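Local atomic coordinates of SalCYP truncation (Salinispora tropica, PDB entry 7ABB), a protein that belongs to the cytochrome P450 family and holds a heme c within a largely helical fold. Residues E12-A17 / S37-S42; F56-T61 / A288-A293; E127-D132 / V381-I386; G148-D153 / R191-R196. All blocks are in the same frame, centred on the assembly; numbering follows the deposited sequence.

Interaction 1. Residues E12-A17 / S37-S42; sequences EFDFFA and SSRGDS
S37 and F13 share the shortest polar contact between E12-A17 and S37-S42: S37 OG donates to F13 O at 2.7 Å. The hydroxyl sits in the carbonyl plane, on a lone pair, with a C=O...O angle of 122°. The same OG accepts from R39 N at 3.2 Å, an ST turn, so this hydroxyl links its own backbone to the N-terminal segment. A second hydroxyl bond runs from S38 OG to E12 OE1 at 3.0 Å and reaches the oxygen from above the carboxylate plane. The E12 chain bends at chi2 (74°), which carries CD over R39 CA and CB.

Charge enters through D14 and R39. The D14 carboxylate stacks on one face of the guanidinium with the two planes only 7° apart. D14 OD2 lies 3.6 Å from R39 NH1 in a long salt bridge, well out of the guanidinium plane, so the attraction is purely between charges. D14 OD1 accepts from F16 N at 2.8 Å, an Asx turn that holds the carboxylate in place. Water 1, in plane at the guanidinium edge, accepts from R39 NH1 at 2.9 Å and also from F15 N.

F13 CB lies against the S37 hydroxyl (F13 CB to S37 OG 3.6 Å), while the F13 ring turns off to meet Y22 and F35 edge-to-face.

R39-S42 forms a type II' turn joining antiparallel strands 34-37 and 43-46, and the N-terminal segment lies against it; this is a beta-hairpin at the edge of the mixed sheet of the P450 fold.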
# COMPACT_ATOMS: atom_id res chain seq x y z
N GLU A 12 15.97 20.34 9.91
CA GLU A 12 16.09 20.22 8.46
C GLU A 12 15.85 18.76 8.11
O GLU A 12 16.78 17.97 7.95
CB GLU A 12 17.45 20.71 7.99
CG GLU A 12 17.58 20.91 6.48
CD GLU A 12 16.85 22.14 5.97
OE1 GLU A 12 16.52 23.02 6.79
OE2 GLU A 12 16.62 22.23 4.74
N PHE A 13 14.57 18.39 8.01
CA PHE A 13 14.16 17.00 7.82
C PHE A 13 13.59 16.79 6.43
O PHE A 13 12.68 17.51 6.01
CB PHE A 13 13.12 16.60 8.87
CG PHE A 13 12.56 15.21 8.68
CD1 PHE A 13 13.31 14.10 9.00
CD2 PHE A 13 11.27 15.02 8.20
CE1 PHE A 13 12.79 12.83 8.84
CE2 PHE A 13 10.73 13.76 8.07
CZ PHE A 13 11.50 12.66 8.37
N ASP A 14 14.10 15.78 5.74
CA ASP A 14 13.66 15.40 4.40
C ASP A 14 12.58 14.33 4.53
O ASP A 14 12.82 13.27 5.11
CB ASP A 14 14.86 14.88 3.62
CG ASP A 14 14.51 14.42 2.20
OD1 ASP A 14 13.33 14.21 1.87
OD2 ASP A 14 15.47 14.26 1.41
N PHE A 15 11.38 14.60 4.00
CA PHE A 15 10.30 13.64 4.20
C PHE A 15 10.49 12.35 3.40
O PHE A 15 9.73 11.40 3.62
CB PHE A 15 8.94 14.25 3.89
CG PHE A 15 8.80 14.81 2.50
CD1 PHE A 15 8.78 13.97 1.41
CD2 PHE A 15 8.67 16.17 2.30
CE1 PHE A 15 8.66 14.47 0.13
CE2 PHE A 15 8.54 16.68 1.02
CZ PHE A 15 8.53 15.83 -0.06
N PHE A 16 11.45 12.29 2.49
CA PHE A 16 11.79 11.02 1.83
C PHE A 16 12.54 10.06 2.74
O PHE A 16 13.01 9.01 2.30
CB PHE A 16 12.63 11.30 0.59
CG PHE A 16 11.84 11.87 -0.55
CD1 PHE A 16 10.87 11.11 -1.18
CD2 PHE A 16 12.06 13.17 -0.99
CE1 PHE A 16 10.13 11.63 -2.24
CE2 PHE A 16 11.32 13.69 -2.05
CZ PHE A 16 10.36 12.92 -2.67
N ALA A 17 12.68 10.36 4.02
CA ALA A 17 13.51 9.53 4.88
C ALA A 17 12.83 8.19 5.16
O ALA A 17 11.61 8.03 5.03
CB ALA A 17 13.80 10.27 6.18
N SER A 37 9.60 20.64 10.30
CA SER A 37 10.72 20.65 9.37
C SER A 37 10.80 21.98 8.66
O SER A 37 9.80 22.47 8.11
CB SER A 37 10.60 19.54 8.34
OG SER A 37 11.71 19.61 7.45
N SER A 38 12.00 22.55 8.62
CA SER A 38 12.26 23.78 7.90
C SER A 38 12.69 23.54 6.47
O SER A 38 12.97 24.49 5.74
CB SER A 38 13.34 24.58 8.63
OG SER A 38 14.48 23.77 8.86
N ARG A 39 12.72 22.29 6.03
CA ARG A 39 13.23 21.97 4.71
C ARG A 39 12.21 22.30 3.63
O ARG A 39 11.01 22.04 3.78
CB ARG A 39 13.62 20.50 4.64
CG ARG A 39 14.49 20.15 3.46
CD ARG A 39 15.19 18.84 3.69
NE ARG A 39 16.08 18.51 2.57
CZ ARG A 39 15.68 17.97 1.43
NH1 ARG A 39 14.39 17.69 1.24
NH2 ARG A 39 16.56 17.72 0.48
N GLY A 40 12.70 22.87 2.53
CA GLY A 40 11.82 23.22 1.42
C GLY A 40 10.88 24.34 1.82
O GLY A 40 11.29 25.34 2.41
N ASP A 41 9.60 24.16 1.51
CA ASP A 41 8.56 25.09 1.92
C ASP A 41 8.16 24.92 3.38
O ASP A 41 7.31 25.67 3.87
CB ASP A 41 7.32 24.93 1.03
CG ASP A 41 7.60 25.28 -0.42
OD1 ASP A 41 8.48 26.13 -0.67
OD2 ASP A 41 6.93 24.70 -1.30
N SER A 42 8.75 23.94 4.07
CA SER A 42 8.51 23.65 5.48
C SER A 42 7.23 22.84 5.64
O SER A 42 6.36 22.87 4.76
CB SER A 42 8.44 24.93 6.32
OG SER A 42 7.12 25.47 6.33
O HOH W 1 11.69 17.32 2.25

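Interaction 2. Residues F56-T61 / A288-A293; sequences FRDEDT and ATREGA
T61 OG1 is gripped from both segments: it accepts from R290 NE at 2.9 Å, with an N-H...O angle of 151°, and donates to D58 OD2 at 2.6 Å. The site lies where edge strand 62-63 joins strand 285-288 in the mixed beta sheet of this P450, and D58 forms an Asx motif, its OD1 accepting from T61 N. T61 OG1 stands beside its backbone N, anti to the carbonyl carbon (chi1 -61°), facing both partners.

D58 OD2 remains 4.4 Å from R290 NH2, beyond a salt bridge. Water 2 spans that gap, donating to D58 OD2 and accepting weakly from R290 NH2. The nearby carboxylate probably adds to the attraction for the guanidinium.

Backbone oxygens serve T289. Its OG1 donates to D60 O at 2.6 Å, in the carbonyl plane and on a lone pair, whereas T289 N donates to T61 O at 2.8 Å. T61 O also receives a CA-H...O contact from A288. Consecutive carbonyls are thus held by one threonine. On the apolar side, the methyl T61 CG2 presses on A293 CB at 3.5 Å, closer than usual for two carbons.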
# COMPACT_ATOMS: atom_id res chain seq x y z
N PHE A 56 -6.58 12.25 10.10
CA PHE A 56 -7.21 11.49 9.02
C PHE A 56 -8.73 11.61 9.07
O PHE A 56 -9.38 11.54 8.02
CB PHE A 56 -6.84 10.01 9.11
CG PHE A 56 -5.54 9.63 8.42
CD1 PHE A 56 -5.38 9.78 7.05
CD2 PHE A 56 -4.50 9.06 9.14
CE1 PHE A 56 -4.18 9.38 6.42
CE2 PHE A 56 -3.33 8.68 8.53
CZ PHE A 56 -3.15 8.83 7.17
N ARG A 57 -9.30 11.75 10.26
CA ARG A 57 -10.75 11.74 10.43
C ARG A 57 -11.39 13.12 10.43
O ARG A 57 -12.61 13.20 10.57
CB ARG A 57 -11.12 11.02 11.73
CG ARG A 57 -10.83 9.53 11.66
CD ARG A 57 -10.88 8.88 13.04
NE ARG A 57 -10.48 7.47 12.93
CZ ARG A 57 -9.96 6.75 13.92
NH1 ARG A 57 -9.77 7.30 15.12
NH2 ARG A 57 -9.62 5.48 13.72
N ASP A 58 -10.61 14.20 10.29
CA ASP A 58 -11.15 15.57 10.31
C ASP A 58 -10.69 16.29 9.05
O ASP A 58 -9.74 17.07 9.07
CB ASP A 58 -10.70 16.29 11.56
CG ASP A 58 -11.22 17.70 11.66
OD1 ASP A 58 -12.05 18.08 10.81
OD2 ASP A 58 -10.78 18.42 12.59
N GLU A 59 -11.38 16.03 7.94
CA GLU A 59 -11.01 16.66 6.68
C GLU A 59 -11.35 18.15 6.62
O GLU A 59 -10.81 18.86 5.77
CB GLU A 59 -11.70 15.96 5.52
CG GLU A 59 -11.27 14.54 5.39
CD GLU A 59 -11.82 13.87 4.16
OE1 GLU A 59 -12.95 14.22 3.72
OE2 GLU A 59 -11.11 12.99 3.65
N ASP A 60 -12.20 18.66 7.52
CA ASP A 60 -12.45 20.10 7.52
C ASP A 60 -11.26 20.86 8.09
O ASP A 60 -11.09 22.05 7.81
CB ASP A 60 -13.71 20.43 8.32
CG ASP A 60 -14.99 19.86 7.70
OD1 ASP A 60 -15.01 19.51 6.49
OD2 ASP A 60 -15.99 19.80 8.44
N THR A 61 -10.44 20.20 8.91
CA THR A 61 -9.23 20.82 9.43
C THR A 61 -8.00 20.43 8.62
O THR A 61 -7.09 21.26 8.44
CB THR A 61 -9.01 20.38 10.89
OG1 THR A 61 -10.12 20.80 11.69
CG2 THR A 61 -7.71 20.91 11.48
N ALA A 288 -3.46 22.06 6.39
CA ALA A 288 -4.18 22.60 7.55
C ALA A 288 -5.03 23.79 7.12
O ALA A 288 -4.54 24.72 6.46
CB ALA A 288 -3.20 23.03 8.64
N THR A 289 -6.31 23.79 7.51
CA THR A 289 -7.21 24.87 7.15
C THR A 289 -7.36 25.93 8.23
O THR A 289 -7.96 26.98 7.98
CB THR A 289 -8.63 24.36 6.85
OG1 THR A 289 -9.15 23.76 8.05
CG2 THR A 289 -8.61 23.31 5.73
N ARG A 290 -6.85 25.66 9.44
CA ARG A 290 -7.14 26.56 10.54
C ARG A 290 -6.02 26.53 11.56
O ARG A 290 -5.23 25.58 11.65
CB ARG A 290 -8.47 26.20 11.23
CG ARG A 290 -8.57 24.77 11.71
CD ARG A 290 -9.83 24.56 12.57
NE ARG A 290 -9.77 23.25 13.22
CZ ARG A 290 -9.18 23.01 14.39
NH1 ARG A 290 -8.59 24.00 15.06
NH2 ARG A 290 -9.17 21.79 14.90
N GLU A 291 -5.98 27.62 12.33
CA GLU A 291 -5.03 27.75 13.43
C GLU A 291 -5.23 26.63 14.44
O GLU A 291 -6.36 26.28 14.80
CB GLU A 291 -5.24 29.10 14.10
CG GLU A 291 -4.37 29.33 15.34
CD GLU A 291 -2.91 29.53 15.02
OE1 GLU A 291 -2.55 29.60 13.83
OE2 GLU A 291 -2.11 29.63 15.97
N GLY A 292 -4.12 26.11 14.94
CA GLY A 292 -4.14 25.10 15.96
C GLY A 292 -4.45 23.71 15.47
O GLY A 292 -4.77 22.84 16.28
N ALA A 293 -4.39 23.48 14.16
CA ALA A 293 -4.62 22.14 13.64
C ALA A 293 -3.62 21.17 14.25
O ALA A 293 -2.41 21.38 14.18
CB ALA A 293 -4.50 22.13 12.12
O HOH W 2 -12.08 20.65 14.44

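Interaction 3. Residues E127-D132 / V381-I386; sequences EVSFSD and VYDLRI
S129 OG is anti to its backbone N (chi1 174°), and D383 CG is likewise anti; the hydroxyl donates to D383 OD1 at 2.8 Å from above the carboxylate plane. Y382 CG instead lies between its backbone N and carbonyl carbon (chi1 64°), and the ring's OH accepts from S131 OG at 2.8 Å, with S131 OG near the ring plane at its edge. Y382 OH also bonds N242 OD1, tying the pair to helix 238-253.

R385 grips one oxygen twice: NH2 and NE approach E127 OE1 at 2.9 and 3.0 Å. This side-on salt bridge has its carboxylate and guanidinium planes 81° apart.

V128 and I386 form an antiparallel hydrogen-bonded pair, each N-H donating to the other's carbonyl at 3.1 Å, and S129 with R385 is the adjoining non-hydrogen-bonded pair. Beyond the bridged pairs, F130 N, at the first residue of the helix, donates to L384 O at 2.7 Å. F130 lies beside L384 and I386, with CD1 3.7 Å from I386 CD1.

A two-stranded antiparallel sheet therefore joins the start of helix 130-147 to the C-terminal strand, consistent with the beta-3 sheet of P450s.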
# COMPACT_ATOMS: atom_id res chain seq x y z
N GLU A 127 16.90 -20.39 -4.91
CA GLU A 127 17.04 -18.95 -4.73
C GLU A 127 16.04 -18.24 -5.63
O GLU A 127 15.62 -18.78 -6.66
CB GLU A 127 18.46 -18.44 -5.06
CG GLU A 127 18.80 -18.51 -6.51
CD GLU A 127 20.14 -17.93 -6.91
OE1 GLU A 127 21.00 -17.56 -6.05
OE2 GLU A 127 20.39 -17.90 -8.13
N VAL A 128 15.70 -17.02 -5.24
CA VAL A 128 14.86 -16.16 -6.06
C VAL A 128 15.12 -14.71 -5.65
O VAL A 128 15.44 -14.42 -4.50
CB VAL A 128 13.37 -16.54 -5.90
CG1 VAL A 128 12.83 -16.20 -4.52
CG2 VAL A 128 12.51 -15.88 -7.00
N SER A 129 14.93 -13.80 -6.61
CA SER A 129 14.83 -12.38 -6.30
C SER A 129 13.35 -12.14 -6.05
O SER A 129 12.53 -12.07 -6.98
CB SER A 129 15.40 -11.52 -7.43
OG SER A 129 15.17 -10.13 -7.18
N PHE A 130 12.99 -12.06 -4.77
CA PHE A 130 11.61 -12.25 -4.34
C PHE A 130 10.66 -11.27 -5.03
O PHE A 130 9.61 -11.66 -5.54
CB PHE A 130 11.52 -12.12 -2.83
CG PHE A 130 10.14 -12.25 -2.27
CD1 PHE A 130 9.62 -13.48 -1.95
CD2 PHE A 130 9.34 -11.12 -2.08
CE1 PHE A 130 8.33 -13.61 -1.44
CE2 PHE A 130 8.08 -11.24 -1.55
CZ PHE A 130 7.56 -12.48 -1.23
N SER A 131 10.98 -9.98 -5.00
CA SER A 131 10.01 -9.02 -5.52
C SER A 131 10.05 -8.91 -7.04
O SER A 131 9.00 -8.78 -7.67
CB SER A 131 10.23 -7.65 -4.88
OG SER A 131 9.91 -7.73 -3.50
N ASP A 132 11.24 -8.97 -7.64
CA ASP A 132 11.36 -8.82 -9.09
C ASP A 132 10.75 -10.01 -9.82
O ASP A 132 10.03 -9.84 -10.82
CB ASP A 132 12.82 -8.68 -9.51
CG ASP A 132 13.43 -7.35 -9.10
OD1 ASP A 132 12.68 -6.44 -8.68
OD2 ASP A 132 14.67 -7.23 -9.22
N VAL A 381 14.14 1.11 -4.72
CA VAL A 381 14.86 0.08 -5.47
C VAL A 381 15.65 -0.79 -4.51
O VAL A 381 16.50 -0.30 -3.77
CB VAL A 381 15.78 0.72 -6.51
CG1 VAL A 381 16.57 -0.35 -7.27
CG2 VAL A 381 14.97 1.59 -7.46
N TYR A 382 15.36 -2.09 -4.52
CA TYR A 382 16.05 -3.05 -3.68
C TYR A 382 16.03 -4.40 -4.39
O TYR A 382 15.29 -4.60 -5.36
CB TYR A 382 15.39 -3.15 -2.30
CG TYR A 382 13.98 -3.68 -2.34
CD1 TYR A 382 13.72 -5.05 -2.29
CD2 TYR A 382 12.89 -2.81 -2.44
CE1 TYR A 382 12.43 -5.54 -2.33
CE2 TYR A 382 11.60 -3.29 -2.48
CZ TYR A 382 11.37 -4.65 -2.42
OH TYR A 382 10.09 -5.17 -2.46
N ASP A 383 16.83 -5.34 -3.88
CA ASP A 383 16.84 -6.70 -4.43
C ASP A 383 16.86 -7.66 -3.25
O ASP A 383 17.89 -7.82 -2.58
CB ASP A 383 18.05 -6.91 -5.35
CG ASP A 383 18.09 -8.30 -5.97
OD1 ASP A 383 17.22 -9.13 -5.64
OD2 ASP A 383 18.99 -8.56 -6.79
N LEU A 384 15.73 -8.29 -2.98
CA LEU A 384 15.59 -9.23 -1.88
C LEU A 384 15.85 -10.62 -2.43
O LEU A 384 14.99 -11.19 -3.12
CB LEU A 384 14.21 -9.13 -1.26
CG LEU A 384 13.88 -10.22 -0.24
CD1 LEU A 384 14.85 -10.18 0.92
CD2 LEU A 384 12.47 -10.07 0.26
N ARG A 385 17.02 -11.17 -2.13
CA ARG A 385 17.36 -12.54 -2.46
C ARG A 385 17.04 -13.43 -1.27
O ARG A 385 17.44 -13.14 -0.14
CB ARG A 385 18.84 -12.66 -2.84
CG ARG A 385 19.29 -14.07 -3.24
CD ARG A 385 20.72 -14.08 -3.76
NE ARG A 385 21.25 -15.44 -3.98
CZ ARG A 385 22.41 -15.90 -3.51
NH1 ARG A 385 23.19 -15.13 -2.75
NH2 ARG A 385 22.81 -17.16 -3.78
N ILE A 386 16.32 -14.51 -1.52
CA ILE A 386 16.03 -15.53 -0.52
C ILE A 386 16.60 -16.83 -1.06
O ILE A 386 16.56 -17.07 -2.28
CB ILE A 386 14.51 -15.67 -0.27
CG1 ILE A 386 13.91 -14.31 0.08
CG2 ILE A 386 14.22 -16.71 0.79
CD1 ILE A 386 12.43 -14.33 0.34
O HOH W 3 13.62 -8.61 -5.24
O HOH W 4 13.05 -6.02 -6.02
O HOH W 5 15.90 -5.22 -8.16

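Interaction 4. Residues G148-D153 / R191-R196; sequences GWPLAD and RRHVAR
The turn between helices 130-147 and 154-165 packs on helix 182-199 through W149 and H193, an edge-to-face aromatic pair. Three measurements define it: the centroids of the five-membered W149 ring and the H193 ring are 4.5 Å apart, their planes make 73°, and W149 CD1 stands 3.4 Å above the H193 plane, over its centre. The indole thus presents the CD1-NE1 edge and the imidazole a face. H193 CG is anti to the backbone N (chi1 -173°), and its ring extends toward the turn. W149 also meets Y189 edge-to-face and packs on L229 and F233 of helix 222-235.

At the edge of the imidazole, near its plane, G148 O lies 3.1 Å from H193 CE1. That oxygen accepts a hydrogen bond from R197 NH2 of the same helix. G148, with positive phi, is the first residue to leave helix 130-147.

P150 touches two residues. Its CD is 3.9 Å from H193 CE1, and its CG lies over one face of the R196 guanidinium, 3.8 Å from R196 NE. The R196 chain bends at chi3 (-74°), which sets NE beside the proline ring.

Water 6 completes the contact, donating to D153 OD2 at 2.7 Å and accepting from R196 NH2 at 2.9 Å at the guanidinium edge. D153 OD2 is further bonded to Y189 OH.

The arrangement is an interhelical turn packed against a neighbouring helix, consistent with the E-F turn lying against helix G in P450s.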
# COMPACT_ATOMS: atom_id res chain seq x y z
N GLY A 148 -10.06 -5.48 -14.11
CA GLY A 148 -10.58 -5.83 -15.41
C GLY A 148 -9.65 -5.55 -16.57
O GLY A 148 -10.13 -5.37 -17.70
N TRP A 149 -8.33 -5.50 -16.33
CA TRP A 149 -7.36 -5.30 -17.40
C TRP A 149 -6.95 -6.66 -17.99
O TRP A 149 -6.62 -7.57 -17.22
CB TRP A 149 -6.12 -4.58 -16.86
CG TRP A 149 -6.34 -3.13 -16.54
CD1 TRP A 149 -7.06 -2.25 -17.27
CD2 TRP A 149 -5.84 -2.41 -15.41
NE1 TRP A 149 -7.04 -1.01 -16.68
CE2 TRP A 149 -6.29 -1.08 -15.54
CE3 TRP A 149 -5.05 -2.76 -14.31
CZ2 TRP A 149 -6.01 -0.10 -14.60
CZ3 TRP A 149 -4.76 -1.77 -13.36
CH2 TRP A 149 -5.23 -0.45 -13.53
N PRO A 150 -6.97 -6.82 -19.32
CA PRO A 150 -6.65 -8.12 -19.94
C PRO A 150 -5.27 -8.64 -19.53
O PRO A 150 -4.26 -7.93 -19.64
CB PRO A 150 -6.70 -7.83 -21.45
CG PRO A 150 -7.57 -6.63 -21.59
CD PRO A 150 -7.31 -5.81 -20.33
N LEU A 151 -5.22 -9.90 -19.09
CA LEU A 151 -3.98 -10.45 -18.55
C LEU A 151 -2.89 -10.60 -19.60
O LEU A 151 -1.71 -10.66 -19.23
CB LEU A 151 -4.25 -11.78 -17.85
CG LEU A 151 -4.94 -11.64 -16.48
CD1 LEU A 151 -5.18 -13.01 -15.86
CD2 LEU A 151 -4.17 -10.76 -15.48
N ALA A 152 -3.23 -10.61 -20.89
CA ALA A 152 -2.20 -10.58 -21.93
C ALA A 152 -1.32 -9.33 -21.84
O ALA A 152 -0.21 -9.34 -22.38
CB ALA A 152 -2.84 -10.66 -23.32
N ASP A 153 -1.78 -8.27 -21.17
CA ASP A 153 -1.03 -7.02 -21.08
C ASP A 153 -0.09 -6.97 -19.88
O ASP A 153 0.52 -5.93 -19.64
CB ASP A 153 -1.98 -5.82 -20.99
CG ASP A 153 -2.91 -5.71 -22.19
OD1 ASP A 153 -2.57 -6.20 -23.29
OD2 ASP A 153 -4.00 -5.12 -22.02
N ARG A 191 -6.40 4.99 -21.61
CA ARG A 191 -7.24 5.52 -22.69
C ARG A 191 -7.69 4.40 -23.61
O ARG A 191 -8.86 4.34 -24.00
CB ARG A 191 -6.47 6.57 -23.49
CG ARG A 191 -6.47 7.94 -22.87
CD ARG A 191 -6.28 9.01 -23.93
NE ARG A 191 -4.97 8.92 -24.56
CZ ARG A 191 -3.85 9.43 -24.05
NH1 ARG A 191 -3.87 10.07 -22.89
NH2 ARG A 191 -2.70 9.30 -24.70
N ARG A 192 -6.76 3.52 -23.97
CA ARG A 192 -7.11 2.39 -24.83
C ARG A 192 -8.06 1.43 -24.14
O ARG A 192 -8.95 0.86 -24.79
CB ARG A 192 -5.84 1.67 -25.29
CG ARG A 192 -5.01 2.41 -26.36
CD ARG A 192 -3.83 1.54 -26.82
NE ARG A 192 -3.19 2.03 -28.05
CZ ARG A 192 -1.91 2.39 -28.16
NH1 ARG A 192 -1.44 2.80 -29.34
NH2 ARG A 192 -1.08 2.33 -27.13
N HIS A 193 -7.92 1.25 -22.82
CA HIS A 193 -8.82 0.35 -22.10
C HIS A 193 -10.24 0.91 -22.08
O HIS A 193 -11.21 0.17 -22.28
CB HIS A 193 -8.31 0.12 -20.67
CG HIS A 193 -9.08 -0.92 -19.94
ND1 HIS A 193 -9.10 -2.24 -20.34
CD2 HIS A 193 -9.91 -0.84 -18.87
CE1 HIS A 193 -9.89 -2.93 -19.53
NE2 HIS A 193 -10.39 -2.10 -18.62
N VAL A 194 -10.38 2.20 -21.80
CA VAL A 194 -11.70 2.81 -21.82
C VAL A 194 -12.33 2.58 -23.18
O VAL A 194 -13.50 2.18 -23.29
CB VAL A 194 -11.60 4.31 -21.48
CG1 VAL A 194 -12.96 5.01 -21.68
CG2 VAL A 194 -11.15 4.47 -20.06
N ALA A 195 -11.56 2.79 -24.24
CA ALA A 195 -12.11 2.66 -25.59
C ALA A 195 -12.51 1.22 -25.90
O ALA A 195 -13.52 0.98 -26.58
CB ALA A 195 -11.10 3.17 -26.63
N ARG A 196 -11.71 0.25 -25.43
CA ARG A 196 -12.08 -1.16 -25.59
C ARG A 196 -13.44 -1.45 -24.97
O ARG A 196 -14.30 -2.07 -25.60
CB ARG A 196 -11.01 -2.05 -24.95
CG ARG A 196 -11.35 -3.56 -24.98
CD ARG A 196 -10.52 -4.37 -24.00
NE ARG A 196 -9.14 -4.57 -24.43
CZ ARG A 196 -8.74 -5.45 -25.34
NH1 ARG A 196 -9.62 -6.22 -25.98
NH2 ARG A 196 -7.45 -5.54 -25.63
O HOH W 6 -5.51 -4.03 -24.01

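Overall arrangement
Following the chain from the N terminus, interaction 1 closes first, bringing the segment before helix 19-29 back to the turn after strand 34-37. It ends before interaction 2 opens at 56-61, which spans most of the chain to reach 288-293. Interaction 3 opens inside that span, at 127-132, and closes beyond it, at 381-386, so interactions 2 and 3 cross; they lie on opposite sides of the chain's centre, their centres 41 Å apart. Interaction 4 nests inside both. None of the four touch one another. Interactions 1 and 2 tie ends of the mixed sheet, interaction 3 ties the C-terminal strand to the start of helix 130-147, and interaction 4 ties the turn after that helix to helix 182-199.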